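Local coordinates for protein ApRick protease (Rickettsia conorii, PDB 5C9F) that probably cleaves peptide bonds as a retropepsin-like aspartic protease, the chain here being the protease domain of a longer, probably membrane-anchored protein, at residues A44-K47 / E48-Q51. Residues are numbered along the deposited sequence; the frame is centred on the assembly and turned at random.
Sequences ALTK and EDAQ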
loop_
_atom_site.group_PDB
_atom_site.type_symbol
_atom_site.label_atom_id
_atom_site.label_comp_id
_atom_site.label_asym_id
_atom_site.label_seq_id
_atom_site.Cartn_x
_atom_site.Cartn_y
_atom_site.Cartn_z
ATOM N N ALA A 44 11.284 3.818 27.488
ATOM C CA ALA A 44 11.697 4.386 28.774
ATOM C C ALA A 44 11.103 5.781 28.936
ATOM O O ALA A 44 11.403 6.679 28.174
ATOM C CB ALA A 44 13.217 4.442 28.842
ATOM N N LEU A 45 10.220 5.955 29.898
ATOM C CA LEU A 45 9.587 7.238 30.103
ATOM C C LEU A 45 10.274 8.015 31.222
ATOM O O LEU A 45 10.557 7.466 32.279
ATOM C CB LEU A 45 8.113 7.057 30.490
ATOM C CG LEU A 45 6.998 6.712 29.568
ATOM C CD1 LEU A 45 5.691 6.839 30.339
ATOM C CD2 LEU A 45 7.002 7.668 28.377
ATOM N N THR A 46 10.436 9.307 31.028
ATOM C CA THR A 46 10.883 10.145 32.113
ATOM C C THR A 46 9.812 10.161 33.167
ATOM O O THR A 46 8.627 9.958 32.902
ATOM C CB THR A 46 11.163 11.613 31.676
ATOM O OG1 THR A 46 9.941 12.215 31.208
ATOM C CG2 THR A 46 12.195 11.654 30.567
ATOM N N LYS A 47 10.217 10.451 34.390
ATOM C CA LYS A 47 9.223 10.683 35.451
ATOM C C LYS A 47 8.203 11.761 35.080
ATOM O O LYS A 47 6.937 11.606 35.293
ATOM C CB LYS A 47 9.939 11.071 36.789
ATOM C CG LYS A 47 10.753 9.954 37.402
ATOM C CD LYS A 47 11.051 10.237 38.896
ATOM C CE LYS A 47 11.673 11.636 39.171
ATOM N NZ LYS A 47 12.849 11.666 40.120
ATOM N N GLU A 48 8.660 12.859 34.491
ATOM C CA GLU A 48 7.717 13.920 34.104
ATOM C C GLU A 48 6.695 13.454 33.022
ATOM O O GLU A 48 5.508 13.774 33.105
ATOM C CB GLU A 48 8.481 15.150 33.651
ATOM C CG GLU A 48 7.629 16.244 33.039
ATOM C CD GLU A 48 8.458 17.451 32.541
ATOM O OE1 GLU A 48 8.282 17.868 31.380
ATOM O OE2 GLU A 48 9.287 18.011 33.306
ATOM N N ASP A 49 7.143 12.747 31.986
ATOM C CA ASP A 49 6.197 12.180 30.981
ATOM C C ASP A 49 5.232 11.166 31.615
ATOM O O ASP A 49 4.046 11.157 31.283
ATOM C CB ASP A 49 6.928 11.526 29.827
ATOM C CG ASP A 49 7.587 12.544 28.893
ATOM O OD1 ASP A 49 7.124 13.707 28.875
ATOM O OD2 ASP A 49 8.532 12.165 28.155
ATOM N N ALA A 50 5.724 10.334 32.541
ATOM C CA ALA A 50 4.842 9.398 33.222
ATOM C C ALA A 50 3.750 10.151 33.963
ATOM O O ALA A 50 2.561 9.783 33.884
ATOM C CB ALA A 50 5.610 8.536 34.223
ATOM N N GLN A 51 4.133 11.251 34.623
ATOM C CA GLN A 51 3.140 12.076 35.333
ATOM C C GLN A 51 2.169 12.785 34.360
ATOM O O GLN A 51 0.974 12.798 34.612
ATOM C CB GLN A 51 3.846 13.103 36.204
ATOM C CG GLN A 51 4.536 12.455 37.355
ATOM C CD GLN A 51 5.374 13.414 38.147
ATOM O OE1 GLN A 51 6.207 14.104 37.606
ATOM N NE2 GLN A 51 5.070 13.534 39.416
#
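T46 N-caps the short helix 47-52: its hydroxyl oxygen accepts the backbone N-H of D49. The cap lies where strand 43-45 of the retropepsin-like fold turns into this helix. The T46 side chain starts at CB, which lies 4.0 Å from E48 N. With chi1 at 63°, OG1 sits between the backbone N and the carbonyl carbon of its own residue and faces the first turn. There T46 OG1 accepts D49 N at 3.0 Å, in a nearly straight bond (166° at the hydrogen). T46 OG1 also lies 3.3 Å from D49 CG.

The D49 carboxylate turns back over the cap, and its OD2 is hydrogen-bonded to S104 OG. S104 OG also bonds T46 N, so one serine on strand 104-106 ties the N-cap residue and D49 of the first turn to that strand. Behind the cap, T46 O accepts A50 N at 2.9 Å, and K47 O accepts Q51 N in the next helical bond.

The buried L45 packs against the first turn, and F34 and L53 also touch it. Its two methyls divide the work. L45 CD2 meets D49 CB at 4.1 Å. L45 CD1 rests 3.9 Å from A50 CA.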